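Local coordinates for protein titin (PDB 5JDD) that probably acts as a molecular spring in the I-band of muscle, here represented by a tandem of three immunoglobulin domains, at residues T176-T181 with V201-I206; T196-V201 with K229-L234. All coordinates share one frame; numbering follows the deposited sequence.

Contact 1: T176-T181 with V201-I206; sequences TPIMIT and VNYEGI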
# COMPACT_ATOMS: atom_id res chain seq x y z
N THR A 176 -0.12 19.11 1.93
CA THR A 176 -0.53 20.51 1.88
C THR A 176 -0.07 21.29 3.12
O THR A 176 0.07 20.72 4.21
CB THR A 176 -2.05 20.63 1.70
OG1 THR A 176 -2.71 19.88 2.72
CG2 THR A 176 -2.46 20.09 0.33
N PRO A 177 0.17 22.59 2.96
CA PRO A 177 0.78 23.37 4.04
C PRO A 177 -0.21 23.78 5.12
O PRO A 177 -1.33 24.20 4.81
CB PRO A 177 1.30 24.62 3.31
CG PRO A 177 0.39 24.76 2.13
CD PRO A 177 0.10 23.35 1.69
N ILE A 178 0.19 23.66 6.38
CA ILE A 178 -0.61 24.23 7.45
C ILE A 178 -0.59 25.75 7.33
O ILE A 178 0.44 26.36 7.02
CB ILE A 178 -0.09 23.80 8.83
CG1 ILE A 178 -0.31 22.30 9.00
CG2 ILE A 178 -0.79 24.60 9.96
CD1 ILE A 178 0.51 21.68 10.08
N MET A 179 -1.75 26.36 7.52
CA MET A 179 -1.84 27.81 7.54
C MET A 179 -2.40 28.30 8.85
O MET A 179 -3.28 27.66 9.45
CB MET A 179 -2.66 28.31 6.36
CG MET A 179 -2.07 27.89 5.04
SD MET A 179 -2.90 28.68 3.65
CE MET A 179 -1.98 27.98 2.28
N ILE A 180 -1.88 29.42 9.31
CA ILE A 180 -2.36 30.02 10.54
C ILE A 180 -3.39 31.09 10.18
O ILE A 180 -3.10 32.05 9.44
CB ILE A 180 -1.19 30.56 11.36
CG1 ILE A 180 -0.35 29.38 11.90
CG2 ILE A 180 -1.71 31.40 12.52
CD1 ILE A 180 1.01 29.76 12.44
N THR A 181 -4.61 30.88 10.64
CA THR A 181 -5.72 31.75 10.26
C THR A 181 -5.97 32.84 11.30
O THR A 181 -6.56 33.87 10.98
CB THR A 181 -6.99 30.94 9.97
OG1 THR A 181 -7.44 30.29 11.17
CG2 THR A 181 -6.70 29.88 8.92
N VAL A 201 -5.57 27.44 13.40
CA VAL A 201 -5.01 26.89 12.16
C VAL A 201 -6.12 26.41 11.23
O VAL A 201 -7.29 26.40 11.61
CB VAL A 201 -4.03 25.73 12.43
CG1 VAL A 201 -2.81 26.22 13.22
CG2 VAL A 201 -4.73 24.59 13.19
N ASN A 202 -5.76 26.02 10.01
CA ASN A 202 -6.77 25.62 9.03
C ASN A 202 -7.18 24.14 9.04
O ASN A 202 -8.18 23.78 8.42
CB ASN A 202 -6.37 26.07 7.62
CG ASN A 202 -5.05 25.46 7.14
OD1 ASN A 202 -4.22 25.00 7.94
ND2 ASN A 202 -4.83 25.48 5.83
N TYR A 203 -6.40 23.29 9.71
CA TYR A 203 -6.67 21.86 9.70
C TYR A 203 -6.70 21.27 11.10
O TYR A 203 -5.90 21.63 11.96
CB TYR A 203 -5.60 21.10 8.90
CG TYR A 203 -5.47 21.47 7.45
CD1 TYR A 203 -6.53 21.28 6.56
CD2 TYR A 203 -4.26 21.93 6.94
CE1 TYR A 203 -6.40 21.59 5.21
CE2 TYR A 203 -4.12 22.24 5.59
CZ TYR A 203 -5.19 22.07 4.73
OH TYR A 203 -5.06 22.37 3.39
N GLU A 204 -7.62 20.33 11.31
CA GLU A 204 -7.70 19.61 12.57
C GLU A 204 -6.67 18.49 12.57
O GLU A 204 -6.34 17.95 11.51
CB GLU A 204 -9.10 19.03 12.73
CG GLU A 204 -9.38 18.43 14.09
CD GLU A 204 -10.86 18.34 14.38
OE1 GLU A 204 -11.56 17.57 13.68
OE2 GLU A 204 -11.32 19.03 15.31
N GLY A 205 -6.15 18.17 13.75
CA GLY A 205 -5.35 16.96 13.92
C GLY A 205 -3.88 17.13 13.58
O GLY A 205 -3.16 16.15 13.40
N ILE A 206 -3.42 18.37 13.49
CA ILE A 206 -2.03 18.58 13.16
C ILE A 206 -1.15 18.50 14.41
O ILE A 206 -1.64 18.62 15.54
CB ILE A 206 -1.83 19.90 12.39
CG1 ILE A 206 -2.50 21.06 13.11
CG2 ILE A 206 -2.47 19.77 11.02
CD1 ILE A 206 -1.62 21.76 14.12
O HOH W 1 -5.42 20.00 2.23
O HOH W 2 -3.20 24.15 2.91
O HOH W 3 -9.27 28.09 10.83

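Contact 2: T196-V201 with K229-L234; sequences TFEVTV and KLTHSL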
# COMPACT_ATOMS: atom_id res chain seq x y z
N THR A 196 -3.09 33.55 28.44
CA THR A 196 -3.32 32.51 27.44
C THR A 196 -3.01 33.02 26.03
O THR A 196 -3.70 33.91 25.52
CB THR A 196 -4.78 32.01 27.47
OG1 THR A 196 -5.11 31.56 28.79
CG2 THR A 196 -4.95 30.85 26.49
N PHE A 197 -1.98 32.46 25.41
CA PHE A 197 -1.74 32.68 23.98
C PHE A 197 -2.64 31.74 23.19
O PHE A 197 -2.86 30.61 23.62
CB PHE A 197 -0.28 32.36 23.62
CG PHE A 197 0.71 33.43 24.01
CD1 PHE A 197 0.80 34.61 23.29
CD2 PHE A 197 1.58 33.23 25.08
CE1 PHE A 197 1.72 35.59 23.63
CE2 PHE A 197 2.51 34.20 25.43
CZ PHE A 197 2.58 35.38 24.70
N GLU A 198 -3.15 32.20 22.06
CA GLU A 198 -4.02 31.37 21.21
C GLU A 198 -3.71 31.57 19.72
O GLU A 198 -3.49 32.69 19.28
CB GLU A 198 -5.49 31.71 21.44
CG GLU A 198 -5.98 31.59 22.87
CD GLU A 198 -7.44 31.97 23.02
OE1 GLU A 198 -8.30 31.09 22.80
OE2 GLU A 198 -7.72 33.14 23.34
N VAL A 199 -3.69 30.46 18.98
CA VAL A 199 -3.60 30.51 17.53
C VAL A 199 -4.69 29.65 16.95
O VAL A 199 -5.16 28.70 17.58
CB VAL A 199 -2.28 29.93 16.97
CG1 VAL A 199 -1.15 30.86 17.20
CG2 VAL A 199 -1.99 28.56 17.57
N THR A 200 -5.13 29.99 15.74
CA THR A 200 -6.08 29.14 15.03
C THR A 200 -5.42 28.71 13.74
O THR A 200 -4.75 29.52 13.08
CB THR A 200 -7.41 29.86 14.77
OG1 THR A 200 -7.94 30.33 16.01
CG2 THR A 200 -8.41 28.90 14.12
N VAL A 201 -5.57 27.44 13.40
CA VAL A 201 -5.01 26.89 12.16
C VAL A 201 -6.12 26.41 11.23
O VAL A 201 -7.29 26.40 11.61
CB VAL A 201 -4.03 25.73 12.43
CG1 VAL A 201 -2.81 26.22 13.22
CG2 VAL A 201 -4.73 24.59 13.19
N LYS A 229 -11.01 22.39 18.93
CA LYS A 229 -11.28 22.53 17.50
C LYS A 229 -9.99 22.87 16.76
O LYS A 229 -9.02 22.12 16.81
CB LYS A 229 -12.36 23.59 17.21
CG LYS A 229 -13.70 23.37 17.92
CD LYS A 229 -14.03 21.90 18.21
CE LYS A 229 -14.55 21.14 16.99
NZ LYS A 229 -13.48 20.79 16.01
N LEU A 230 -9.99 24.01 16.09
CA LEU A 230 -8.83 24.41 15.31
C LEU A 230 -7.95 25.41 16.06
O LEU A 230 -7.04 26.00 15.47
CB LEU A 230 -9.28 25.03 13.99
CG LEU A 230 -10.14 24.11 13.13
CD1 LEU A 230 -10.74 24.87 11.96
CD2 LEU A 230 -9.28 22.97 12.63
N THR A 231 -8.22 25.60 17.35
CA THR A 231 -7.46 26.55 18.15
C THR A 231 -6.53 25.84 19.14
O THR A 231 -6.94 24.88 19.80
CB THR A 231 -8.39 27.53 18.88
OG1 THR A 231 -9.18 28.24 17.91
CG2 THR A 231 -7.61 28.52 19.72
N HIS A 232 -5.30 26.31 19.23
CA HIS A 232 -4.31 25.76 20.14
C HIS A 232 -3.90 26.87 21.09
O HIS A 232 -3.66 28.00 20.67
CB HIS A 232 -3.11 25.24 19.35
CG HIS A 232 -3.47 24.22 18.32
ND1 HIS A 232 -3.63 22.89 18.63
CD2 HIS A 232 -3.78 24.35 17.01
CE1 HIS A 232 -3.98 22.23 17.54
NE2 HIS A 232 -4.09 23.09 16.54
N SER A 233 -3.84 26.54 22.37
CA SER A 233 -3.57 27.55 23.40
C SER A 233 -2.37 27.18 24.25
O SER A 233 -2.05 26.01 24.44
CB SER A 233 -4.80 27.75 24.29
OG SER A 233 -5.15 26.56 24.96
N LEU A 234 -1.71 28.21 24.77
CA LEU A 234 -0.63 28.04 25.74
C LEU A 234 -1.02 28.89 26.94
O LEU A 234 -1.07 30.12 26.86
CB LEU A 234 0.72 28.49 25.16
CG LEU A 234 1.86 28.68 26.17
CD1 LEU A 234 2.21 27.39 26.86
CD2 LEU A 234 3.08 29.26 25.47

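Contact 1: T176-T181 with V201-I206
With CG held between its own backbone N and carbonyl carbon (chi1 61°) and chi2 at -20°, the side chain of N202 turns its amide to the backbone of M179. There OD1 accepts the N-H of M179 over 2.9 Å in a nearly straight bond (173° at the hydrogen), with the donor standing above the plane of the amide carbonyl, while ND2 lies 3.6 Å from CB of M179. In return the backbone N of N202 gives a weak, bent bond to M179 O, which also receives a CA-H...O contact from V201. I180 and V201 form a non-hydrogen-bonded antiparallel pair, where the edge strand 180-182 meets the end of strand 195-201, its neighbour in the same sheet (A and B of the I-set fold).

T176 ends the last strand of the preceding domain, P177-M179 lead across to strand 180-182, and Y203 packs beside this linker. CE2 of its ring comes 3.5 Å from P177 O, which lies at the ring edge, and N202 CG sits over one face near the rim. Two waters bind Y203 OH: one carries it to T176 OG1, and the other donates to P177 O. On the buried flank, I178 drives CD1 against CG2 of I206 at 3.7 Å, and both side chains also touch A251 in the strand 245-251.

Contact 2: T196-V201 with K229-L234
V199 O accepts the N-H of H232 at 2.9 Å and also receives a CA-H...O contact from CA of T231, at 3.2 Å. The opposite bond, V199 N to H232 O, closes this hydrogen-bonded antiparallel pair, and F197 with L234 makes a second one two residues back. Past V199, the N-H of V201 bonds to L230 O (2.9 Å).

Side chains alternate across the two strands. E198, S233, T200 and T231 share one face, where the two threonines meet through their hydroxyls: with each OG1 beside its own backbone N and anti to the carbonyl carbon (chi1 -56° in T200, -60° in T231), the matching first torsions bring OG1 of T200 to 3.1 Å from OG1 of T231 in the conformer given, a hydrogen bond in which either may be the donor.

F197, V199, H232 and L234 point to the other, buried face of this immunoglobulin sandwich. The imidazole of H232 takes CG2 of V201 at its edge, in plane, 3.7 Å from NE2, the two side chains crossing at about a right angle; its ND1 is hydrogen-bonded to OG1 of T227. CD2 of F197 and CD2 of L234 meet at 4.3 Å, and both residues also touch W210, the tryptophan on strand 209-212 of the facing sheet.

These two strands are the central pair of a four-stranded antiparallel sheet, bordered by 180-182 beside 195-201 and by 223-228 beside 231-236, while strand 245-251 of the opposing sheet brings Y247 and F249 against their buried face.

Overall arrangement
Contacts 1 and 2 share V201 and have centres about 11 Å apart, in the same third domain. Strand 195-201 ties them together: it pairs with 231-236 in contact 2, while its end meets the edge strand 180-182 in contact 1. Between the two, T181 N lies 2.8 Å from T200 O, a probable hydrogen bond that extends the sheet across them. Farther along, the loop after V201 returns to the other contact: E204 OE2 makes a salt bridge of 2.9 Å with K229 NZ, and CD2 of L230 packs against the backbone N of E204. Contact 1 also faces the preceding domain, where E104 bonds to I178 N and K106 to E204 O.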